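Local coordinates for protein cystalysin (Treponema denticola, PDB 1C7N) that binds pyridoxal-5'-phosphate and belongs to the class I and II aminotransferase family, with two copies of the chain in its assembly, at residues P67-K76 / I87-T95; F309-I317 / R385-L393. All coordinates share one frame; numbering follows the deposited sequence.

Contact 1: P67-K76 / I87-T95; sequences PTEEYKKTVK and IQTDWIINT. Unlike the reference sequence in segment 87-95: Gln88 (reference Glu).
Pro67 meets Asn94 just ahead of the helix: CG of the proline ring lies 3.1 Å from Asn94 OD1, the two side chains approaching from opposite directions. Thr68 then occupies the N-cap, its OG1 accepting from Tyr71 N. With CG anti to the backbone N, Tyr71 places its ring beside the strand, where it slides past the Asn94 amide, the two planes 70° apart. The polar ends of this pair are not bonded to each other but satisfied elsewhere: Tyr71 OH hydrogen-bonds Asn249 OD1, while the Asn94 amide nitrogen donates to Ser248 O. Lys72 sets CB against Thr89 CG2 at 3.8 Å, and its chain, extended beyond CG, carries NZ to a water 2.8 Å away. That water donates to both Thr89 O and Ile92 O, bridging the helix to the 3-10 turn and the first strand residue. One turn on from Tyr71, Val75 presents CB and CG1 to Ile92 CD1, with CG1 to CD1 at 3.7 Å, an apolar contact between buried side chains. The aliphatic chain of Lys76 runs past Ile87, and a bend at its last torsion brings NZ to Ile87 O at 2.9 Å, nearly in line with the carbonyl (C=O...N angle 173°). A second water joins Lys76 O to Ile87 N, so Lys76 engages both backbone polar groups of Ile87, the carbonyl directly and the N through water. The helix and strand segments cross at 104°, 10.5 Å apart at closest approach. Strand 92-95 is an outermost strand of the seven-stranded mixed sheet typical of the large domain of fold-type I PLP enzymes, pairing antiparallel with 248-251; helix 275-287 packs against Pro67, Tyr71 and Asn94, while helix 255-267 receives Ile93.

Contact 2: F309-I317 / R385-L393; sequences FFEVNHPEI and RLNKALKDL
His314 and Leu390 form the tight part of this contact. Leu390 CD1 sits over one face of the imidazole, 3.6 Å from the ring centroid and 15° off the normal, which meets the geometry of a CH-pi contact. Three residues on, across a type I turn, Ile317 meets the same methyl tip to tip, its CD1 3.7 Å from Leu390 CD1. The imidazole is also held at its edge: His314 NE2 donates to Asn387 OD1 over 2.9 Å, in the carbonyl plane of the amide but slightly out of the ring plane, with an N-H...O angle of 146°. Methyl and hydrogen bond together limit how the ring can turn. The first torsion of Asn387 turns CG away from the backbone N, which puts OD1 at the imidazole, and its ND2 is taken by Glu384 OE1, just before the segment. The Phe309 ring meets the same residue edge-on, CZ 3.6 Å from Asn387 CB, its plane nearly perpendicular to the amide. Earlier along the same helix, Leu386 CD1 lies 3.9 Å from Phe310 CZ, and Phe310 is itself sandwiched between Phe309 on one face and Ile317 CG2 on the other.

The outer side is looser. Exposed Lys391 merely brings CG near the imidazole edge, 4.3 Å from His314 CE1. Asn313 turns its amide back on its own helix, ND2 donating to Phe309 O, and adds little across the interface beyond CB.

The 309-313 and 385-393 segments run at 36° to one another, 11.9 Å apart at closest approach. This is helix-helix packing in which the turn after one helix completes the seam; Phe310 and Ile317 also pack on Ile330 of strand 327-331, giving the layered helix-on-sheet arrangement of the C-terminal small domain of fold-type I PLP enzymes.

In the fold
The two contacts lie on opposite sides of the chain's centre, their centres 48 Å apart, and share no helix or strand. Contact 1 is partly buried and joins a helix to an outermost strand of the large mixed sheet; the side chain of Asn94 is about 11 Å from a bound pyridoxal-5'-phosphate. Contact 2, more buried in its touching residues though farther from the centre, pairs the end of helix 289-313 and the turn after it with the C-terminal helix 376-393. Contact 1 buries more surface (529 against 325 Å²) and combines apolar packing with a lysine-to-carbonyl bond and two bridging waters, whereas contact 2 rests on aromatic and aliphatic packing with one imidazole-to-amide bond.

Contact 1: P67-K76 / I87-T95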
loop_
_atom_site.group_PDB
_atom_site.type_symbol
_atom_site.label_atom_id
_atom_site.label_comp_id
_atom_site.label_asym_id
_atom_site.label_seq_id
_atom_site.Cartn_x
_atom_site.Cartn_y
_atom_site.Cartn_z
ATOM N N PRO A 67 3.459 0.005 -12.909
ATOM C CA PRO A 67 3.488 -1.218 -13.719
ATOM C C PRO A 67 4.035 -0.970 -15.121
ATOM O O PRO A 67 3.680 0.013 -15.757
ATOM C CB PRO A 67 2.015 -1.643 -13.789
ATOM C CG PRO A 67 1.284 -0.718 -12.824
ATOM C CD PRO A 67 2.092 0.538 -12.821
ATOM N N THR A 68 4.890 -1.868 -15.600
ATOM C CA THR A 68 5.441 -1.751 -16.949
ATOM C C THR A 68 4.441 -2.405 -17.899
ATOM O O THR A 68 3.557 -3.149 -17.465
ATOM C CB THR A 68 6.756 -2.517 -17.093
ATOM O OG1 THR A 68 6.530 -3.898 -16.765
ATOM C CG2 THR A 68 7.827 -1.933 -16.184
ATOM N N GLU A 69 4.578 -2.144 -19.194
ATOM C CA GLU A 69 3.678 -2.757 -20.156
ATOM C C GLU A 69 3.903 -4.262 -20.094
ATOM O O GLU A 69 2.967 -5.050 -20.239
ATOM C CB GLU A 69 3.953 -2.230 -21.567
ATOM C CG GLU A 69 3.603 -0.761 -21.732
ATOM C CD GLU A 69 2.193 -0.446 -21.251
ATOM O OE1 GLU A 69 1.223 -0.975 -21.844
ATOM O OE2 GLU A 69 2.061 0.326 -20.273
ATOM N N GLU A 70 5.150 -4.657 -19.861
ATOM C CA GLU A 70 5.478 -6.075 -19.760
ATOM C C GLU A 70 4.727 -6.686 -18.575
ATOM O O GLU A 70 4.257 -7.824 -18.648
ATOM C CB GLU A 70 6.986 -6.260 -19.583
ATOM C CG GLU A 70 7.430 -7.709 -19.375
ATOM C CD GLU A 70 7.123 -8.619 -20.563
ATOM O OE1 GLU A 70 7.507 -9.809 -20.504
ATOM O OE2 GLU A 70 6.502 -8.157 -21.548
ATOM N N TYR A 71 4.611 -5.925 -17.489
ATOM C CA TYR A 71 3.904 -6.396 -16.305
ATOM C C TYR A 71 2.452 -6.669 -16.664
ATOM O O TYR A 71 1.902 -7.723 -16.341
ATOM C CB TYR A 71 3.948 -5.347 -15.189
ATOM C CG TYR A 71 3.026 -5.669 -14.030
ATOM C CD1 TYR A 71 3.437 -6.506 -12.996
ATOM C CD2 TYR A 71 1.728 -5.156 -13.985
ATOM C CE1 TYR A 71 2.578 -6.827 -11.943
ATOM C CE2 TYR A 71 0.861 -5.472 -12.937
ATOM C CZ TYR A 71 1.293 -6.305 -11.921
ATOM O OH TYR A 71 0.437 -6.617 -10.890
ATOM N N LYS A 72 1.832 -5.702 -17.329
ATOM C CA LYS A 72 0.444 -5.828 -17.735
ATOM C C LYS A 72 0.284 -6.998 -18.697
ATOM O O LYS A 72 -0.682 -7.758 -18.598
ATOM C CB LYS A 72 -0.030 -4.527 -18.387
ATOM C CG LYS A 72 0.118 -3.317 -17.472
ATOM C CD LYS A 72 -0.401 -2.042 -18.106
ATOM C CE LYS A 72 -0.303 -0.889 -17.111
ATOM N NZ LYS A 72 -1.117 0.285 -17.516
ATOM N N LYS A 73 1.227 -7.142 -19.623
ATOM C CA LYS A 73 1.163 -8.241 -20.580
ATOM C C LYS A 73 1.221 -9.579 -19.858
ATOM O O LYS A 73 0.536 -10.525 -20.242
ATOM C CB LYS A 73 2.323 -8.178 -21.581
ATOM C CG LYS A 73 2.317 -6.979 -22.513
ATOM C CD LYS A 73 3.294 -7.197 -23.668
ATOM C CE LYS A 73 3.610 -5.900 -24.392
ATOM N NZ LYS A 73 2.387 -5.215 -24.883
ATOM N N THR A 74 2.051 -9.650 -18.818
ATOM C CA THR A 74 2.219 -10.875 -18.041
ATOM C C THR A 74 0.944 -11.251 -17.283
ATOM O O THR A 74 0.611 -12.429 -17.163
ATOM C CB THR A 74 3.399 -10.739 -17.047
ATOM O OG1 THR A 74 4.611 -10.500 -17.777
ATOM C CG2 THR A 74 3.567 -12.006 -16.236
ATOM N N VAL A 75 0.229 -10.253 -16.775
ATOM C CA VAL A 75 -1.015 -10.507 -16.056
ATOM C C VAL A 75 -2.081 -10.948 -17.060
ATOM O O VAL A 75 -2.847 -11.878 -16.810
ATOM C CB VAL A 75 -1.479 -9.240 -15.320
ATOM C CG1 VAL A 75 -2.843 -9.467 -14.679
ATOM C CG2 VAL A 75 -0.445 -8.863 -14.269
ATOM N N LYS A 76 -2.112 -10.273 -18.202
ATOM C CA LYS A 76 -3.052 -10.592 -19.271
ATOM C C LYS A 76 -2.790 -12.017 -19.764
ATOM O O LYS A 76 -3.723 -12.789 -20.006
ATOM C CB LYS A 76 -2.880 -9.587 -20.418
ATOM C CG LYS A 76 -3.611 -9.916 -21.719
ATOM C CD LYS A 76 -3.361 -8.801 -22.747
ATOM C CE LYS A 76 -3.590 -9.258 -24.184
ATOM N NZ LYS A 76 -4.995 -9.664 -24.458
ATOM N N ILE A 87 -8.590 -10.551 -21.485
ATOM C CA ILE A 87 -8.696 -9.193 -20.962
ATOM C C ILE A 87 -7.708 -8.317 -21.717
ATOM O O ILE A 87 -6.900 -8.817 -22.495
ATOM C CB ILE A 87 -8.364 -9.123 -19.454
ATOM C CG1 ILE A 87 -6.883 -9.427 -19.220
ATOM C CG2 ILE A 87 -9.227 -10.115 -18.688
ATOM C CD1 ILE A 87 -6.418 -9.189 -17.785
ATOM N N GLN A 88 -7.783 -7.010 -21.501
ATOM C CA GLN A 88 -6.855 -6.100 -22.157
ATOM C C GLN A 88 -5.975 -5.473 -21.087
ATOM O O GLN A 88 -6.335 -5.455 -19.914
ATOM C CB GLN A 88 -7.608 -5.015 -22.930
ATOM C CG GLN A 88 -8.446 -5.547 -24.087
ATOM C CD GLN A 88 -7.679 -6.513 -24.970
ATOM O OE1 GLN A 88 -6.512 -6.290 -25.290
ATOM N NE2 GLN A 88 -8.337 -7.592 -25.373
ATOM N N THR A 89 -4.823 -4.959 -21.494
ATOM C CA THR A 89 -3.890 -4.352 -20.557
ATOM C C THR A 89 -4.449 -3.162 -19.786
ATOM O O THR A 89 -4.172 -3.007 -18.593
ATOM C CB THR A 89 -2.611 -3.898 -21.278
ATOM O OG1 THR A 89 -2.968 -3.121 -22.427
ATOM C CG2 THR A 89 -1.786 -5.105 -21.713
ATOM N N ASP A 90 -5.233 -2.322 -20.451
ATOM C CA ASP A 90 -5.780 -1.152 -19.786
ATOM C C ASP A 90 -6.982 -1.436 -18.888
ATOM O O ASP A 90 -7.578 -0.515 -18.346
ATOM C CB ASP A 90 -6.115 -0.058 -20.812
ATOM C CG ASP A 90 -6.995 -0.553 -21.943
ATOM O OD1 ASP A 90 -7.308 0.261 -22.841
ATOM O OD2 ASP A 90 -7.371 -1.747 -21.941
ATOM N N TRP A 91 -7.323 -2.711 -18.724
ATOM C CA TRP A 91 -8.432 -3.123 -17.854
ATOM C C TRP A 91 -7.921 -3.326 -16.421
ATOM O O TRP A 91 -8.706 -3.375 -15.473
ATOM C CB TRP A 91 -9.006 -4.464 -18.314
ATOM C CG TRP A 91 -9.836 -4.446 -19.551
ATOM C CD1 TRP A 91 -9.862 -3.488 -20.520
ATOM C CD2 TRP A 91 -10.725 -5.481 -19.982
ATOM N NE1 TRP A 91 -10.712 -3.865 -21.535
ATOM C CE2 TRP A 91 -11.254 -5.084 -21.231
ATOM C CE3 TRP A 91 -11.124 -6.711 -19.435
ATOM C CZ2 TRP A 91 -12.164 -5.872 -21.944
ATOM C CZ3 TRP A 91 -12.031 -7.499 -20.146
ATOM C CH2 TRP A 91 -12.540 -7.072 -21.389
ATOM N N ILE A 92 -6.604 -3.452 -16.279
ATOM C CA ILE A 92 -5.969 -3.703 -14.985
ATOM C C ILE A 92 -5.705 -2.484 -14.106
ATOM O O ILE A 92 -4.936 -1.603 -14.476
ATOM C CB ILE A 92 -4.613 -4.421 -15.176
ATOM C CG1 ILE A 92 -4.799 -5.684 -16.017
ATOM C CG2 ILE A 92 -4.015 -4.798 -13.817
ATOM C CD1 ILE A 92 -3.489 -6.305 -16.453
ATOM N N ILE A 93 -6.339 -2.452 -12.938
ATOM C CA ILE A 93 -6.135 -1.364 -11.976
ATOM C C ILE A 93 -5.516 -1.994 -10.724
ATOM O O ILE A 93 -6.006 -3.015 -10.228
ATOM C CB ILE A 93 -7.463 -0.668 -11.601
ATOM C CG1 ILE A 93 -8.118 -0.080 -12.859
ATOM C CG2 ILE A 93 -7.202 0.432 -10.573
ATOM C CD1 ILE A 93 -7.249 0.921 -13.607
ATOM N N ASN A 94 -4.452 -1.384 -10.213
ATOM C CA ASN A 94 -3.756 -1.926 -9.046
ATOM C C ASN A 94 -4.110 -1.308 -7.699
ATOM O O ASN A 94 -4.346 -0.102 -7.589
ATOM C CB ASN A 94 -2.240 -1.813 -9.242
ATOM C CG ASN A 94 -1.756 -2.537 -10.488
ATOM O OD1 ASN A 94 -1.127 -1.939 -11.360
ATOM N ND2 ASN A 94 -2.043 -3.831 -10.574
ATOM N N THR A 95 -4.135 -2.157 -6.676
ATOM C CA THR A 95 -4.406 -1.733 -5.309
ATOM C C THR A 95 -3.507 -2.570 -4.414
ATOM O O THR A 95 -3.046 -3.636 -4.819
ATOM C CB THR A 95 -5.868 -1.981 -4.894
ATOM O OG1 THR A 95 -6.149 -3.384 -4.949
ATOM C CG2 THR A 95 -6.822 -1.231 -5.815
HETATM O O HOH W 1 -3.618 -0.802 -16.692
HETATM O O HOH W 2 -6.095 -12.357 -21.175
#

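Contact 2: F309-I317 / R385-L393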
loop_
_atom_site.group_PDB
_atom_site.type_symbol
_atom_site.label_atom_id
_atom_site.label_comp_id
_atom_site.label_asym_id
_atom_site.label_seq_id
_atom_site.Cartn_x
_atom_site.Cartn_y
_atom_site.Cartn_z
ATOM N N PHE A 309 -8.413 -38.627 9.178
ATOM C CA PHE A 309 -8.233 -38.568 10.618
ATOM C C PHE A 309 -9.549 -38.685 11.374
ATOM O O PHE A 309 -9.650 -39.445 12.335
ATOM C CB PHE A 309 -7.545 -37.269 11.024
ATOM C CG PHE A 309 -7.525 -37.045 12.503
ATOM C CD1 PHE A 309 -6.643 -37.748 13.313
ATOM C CD2 PHE A 309 -8.429 -36.168 13.095
ATOM C CE1 PHE A 309 -6.661 -37.583 14.694
ATOM C CE2 PHE A 309 -8.455 -35.993 14.473
ATOM C CZ PHE A 309 -7.569 -36.704 15.275
ATOM N N PHE A 310 -10.559 -37.933 10.953
ATOM C CA PHE A 310 -11.839 -37.997 11.640
ATOM C C PHE A 310 -12.621 -39.281 11.357
ATOM O O PHE A 310 -13.320 -39.784 12.235
ATOM C CB PHE A 310 -12.685 -36.766 11.311
ATOM C CG PHE A 310 -12.084 -35.475 11.806
ATOM C CD1 PHE A 310 -11.428 -34.614 10.932
ATOM C CD2 PHE A 310 -12.148 -35.135 13.156
ATOM C CE1 PHE A 310 -10.844 -33.432 11.400
ATOM C CE2 PHE A 310 -11.566 -33.957 13.630
ATOM C CZ PHE A 310 -10.916 -33.107 12.749
ATOM N N GLU A 311 -12.506 -39.819 10.147
ATOM C CA GLU A 311 -13.208 -41.060 9.827
ATOM C C GLU A 311 -12.661 -42.183 10.704
ATOM O O GLU A 311 -13.388 -43.088 11.106
ATOM C CB GLU A 311 -13.010 -41.443 8.356
ATOM C CG GLU A 311 -13.491 -40.415 7.362
ATOM C CD GLU A 311 -13.266 -40.854 5.929
ATOM O OE1 GLU A 311 -12.244 -41.522 5.668
ATOM O OE2 GLU A 311 -14.101 -40.519 5.064
ATOM N N VAL A 312 -11.370 -42.112 11.006
ATOM C CA VAL A 312 -10.714 -43.133 11.817
ATOM C C VAL A 312 -10.781 -42.943 13.335
ATOM O O VAL A 312 -10.929 -43.916 14.080
ATOM C CB VAL A 312 -9.218 -43.258 11.425
ATOM C CG1 VAL A 312 -8.489 -44.146 12.417
ATOM C CG2 VAL A 312 -9.092 -43.817 10.010
ATOM N N ASN A 313 -10.683 -41.700 13.793
ATOM C CA ASN A 313 -10.665 -41.422 15.226
ATOM C C ASN A 313 -11.919 -40.824 15.853
ATOM O O ASN A 313 -12.270 -41.168 16.981
ATOM C CB ASN A 313 -9.470 -40.518 15.534
ATOM C CG ASN A 313 -8.150 -41.151 15.140
ATOM O OD1 ASN A 313 -7.655 -42.053 15.813
ATOM N ND2 ASN A 313 -7.576 -40.686 14.036
ATOM N N HIS A 314 -12.582 -39.919 15.139
ATOM C CA HIS A 314 -13.786 -39.272 15.651
ATOM C C HIS A 314 -14.749 -39.073 14.489
ATOM O O HIS A 314 -14.934 -37.958 14.007
ATOM C CB HIS A 314 -13.403 -37.933 16.293
ATOM C CG HIS A 314 -12.365 -38.065 17.362
ATOM N ND1 HIS A 314 -12.671 -38.441 18.654
ATOM C CD2 HIS A 314 -11.016 -37.961 17.311
ATOM C CE1 HIS A 314 -11.554 -38.567 19.350
ATOM N NE2 HIS A 314 -10.535 -38.282 18.558
ATOM N N PRO A 315 -15.388 -40.171 14.038
ATOM C CA PRO A 315 -16.351 -40.271 12.936
ATOM C C PRO A 315 -17.499 -39.264 12.906
ATOM O O PRO A 315 -18.023 -38.957 11.835
ATOM C CB PRO A 315 -16.879 -41.702 13.067
ATOM C CG PRO A 315 -15.781 -42.428 13.709
ATOM C CD PRO A 315 -15.296 -41.460 14.747
ATOM N N GLU A 316 -17.903 -38.759 14.068
ATOM C CA GLU A 316 -19.014 -37.816 14.116
ATOM C C GLU A 316 -18.628 -36.432 13.609
ATOM O O GLU A 316 -19.491 -35.616 13.291
ATOM C CB GLU A 316 -19.587 -37.717 15.540
ATOM C CG GLU A 316 -18.742 -36.955 16.564
ATOM C CD GLU A 316 -17.587 -37.763 17.127
ATOM O OE1 GLU A 316 -17.003 -37.321 18.142
ATOM O OE2 GLU A 316 -17.253 -38.829 16.566
ATOM N N ILE A 317 -17.331 -36.171 13.540
ATOM C CA ILE A 317 -16.831 -34.890 13.040
ATOM C C ILE A 317 -16.556 -35.121 11.556
ATOM O O ILE A 317 -15.918 -36.104 11.193
ATOM C CB ILE A 317 -15.532 -34.498 13.760
ATOM C CG1 ILE A 317 -15.782 -34.439 15.268
ATOM C CG2 ILE A 317 -15.035 -33.150 13.246
ATOM C CD1 ILE A 317 -14.549 -34.147 16.089
ATOM N N ARG A 385 -2.611 -33.795 18.540
ATOM C CA ARG A 385 -2.842 -33.011 19.759
ATOM C C ARG A 385 -4.347 -32.949 19.983
ATOM O O ARG A 385 -4.836 -33.080 21.107
ATOM C CB ARG A 385 -2.332 -31.579 19.613
ATOM C CG ARG A 385 -0.901 -31.364 20.015
ATOM C CD ARG A 385 -0.708 -29.936 20.495
ATOM N NE ARG A 385 -1.061 -28.948 19.473
ATOM C CZ ARG A 385 -0.397 -28.789 18.331
ATOM N NH1 ARG A 385 0.654 -29.556 18.059
ATOM N NH2 ARG A 385 -0.772 -27.850 17.469
ATOM N N LEU A 386 -5.069 -32.733 18.888
ATOM C CA LEU A 386 -6.522 -32.649 18.900
ATOM C C LEU A 386 -7.083 -33.997 19.345
ATOM O O LEU A 386 -8.009 -34.066 20.152
ATOM C CB LEU A 386 -7.025 -32.342 17.488
ATOM C CG LEU A 386 -8.360 -31.634 17.262
ATOM C CD1 LEU A 386 -8.979 -32.190 15.981
ATOM C CD2 LEU A 386 -9.295 -31.832 18.434
ATOM N N ASN A 387 -6.503 -35.063 18.800
ATOM C CA ASN A 387 -6.906 -36.431 19.111
ATOM C C ASN A 387 -6.889 -36.678 20.618
ATOM O O ASN A 387 -7.873 -37.149 21.185
ATOM C CB ASN A 387 -5.970 -37.414 18.398
ATOM C CG ASN A 387 -6.511 -38.833 18.378
ATOM O OD1 ASN A 387 -7.722 -39.048 18.427
ATOM N ND2 ASN A 387 -5.610 -39.811 18.279
ATOM N N LYS A 388 -5.771 -36.358 21.266
ATOM C CA LYS A 388 -5.660 -36.552 22.710
ATOM C C LYS A 388 -6.635 -35.656 23.471
ATOM O O LYS A 388 -7.221 -36.071 24.473
ATOM C CB LYS A 388 -4.233 -36.277 23.191
ATOM C CG LYS A 388 -3.198 -37.275 22.687
ATOM C CD LYS A 388 -2.024 -37.379 23.649
ATOM C CE LYS A 388 -0.953 -38.332 23.137
ATOM N NZ LYS A 388 -0.325 -37.839 21.879
ATOM N N ALA A 389 -6.811 -34.430 22.988
ATOM C CA ALA A 389 -7.716 -33.476 23.621
ATOM C C ALA A 389 -9.167 -33.953 23.538
ATOM O O ALA A 389 -9.919 -33.861 24.518
ATOM C CB ALA A 389 -7.570 -32.105 22.965
ATOM N N LEU A 390 -9.558 -34.461 22.372
ATOM C CA LEU A 390 -10.912 -34.960 22.184
ATOM C C LEU A 390 -11.145 -36.189 23.057
ATOM O O LEU A 390 -12.207 -36.338 23.657
ATOM C CB LEU A 390 -11.160 -35.311 20.713
ATOM C CG LEU A 390 -11.406 -34.126 19.769
ATOM C CD1 LEU A 390 -11.602 -34.625 18.350
ATOM C CD2 LEU A 390 -12.634 -33.355 20.226
ATOM N N LYS A 391 -10.152 -37.070 23.125
ATOM C CA LYS A 391 -10.277 -38.268 23.950
ATOM C C LYS A 391 -10.463 -37.870 25.411
ATOM O O LYS A 391 -11.352 -38.379 26.096
ATOM C CB LYS A 391 -9.031 -39.144 23.813
ATOM C CG LYS A 391 -8.911 -39.840 22.475
ATOM C CD LYS A 391 -7.591 -40.585 22.375
ATOM C CE LYS A 391 -7.469 -41.290 21.047
ATOM N NZ LYS A 391 -6.138 -41.923 20.893
ATOM N N ASP A 392 -9.620 -36.961 25.885
ATOM C CA ASP A 392 -9.719 -36.498 27.262
ATOM C C ASP A 392 -11.106 -35.922 27.512
ATOM O O ASP A 392 -11.735 -36.214 28.531
ATOM C CB ASP A 392 -8.651 -35.444 27.544
ATOM C CG ASP A 392 -7.264 -36.036 27.592
ATOM O OD1 ASP A 392 -6.289 -35.269 27.737
ATOM O OD2 ASP A 392 -7.148 -37.275 27.491
ATOM N N LEU A 393 -11.582 -35.110 26.571
ATOM C CA LEU A 393 -12.906 -34.514 26.685
ATOM C C LEU A 393 -13.886 -35.664 26.900
ATOM O O LEU A 393 -14.985 -35.476 27.420
ATOM C CB LEU A 393 -13.256 -33.756 25.401
ATOM C CG LEU A 393 -14.536 -32.916 25.415
ATOM C CD1 LEU A 393 -14.414 -31.822 26.463
ATOM C CD2 LEU A 393 -14.769 -32.310 24.042
#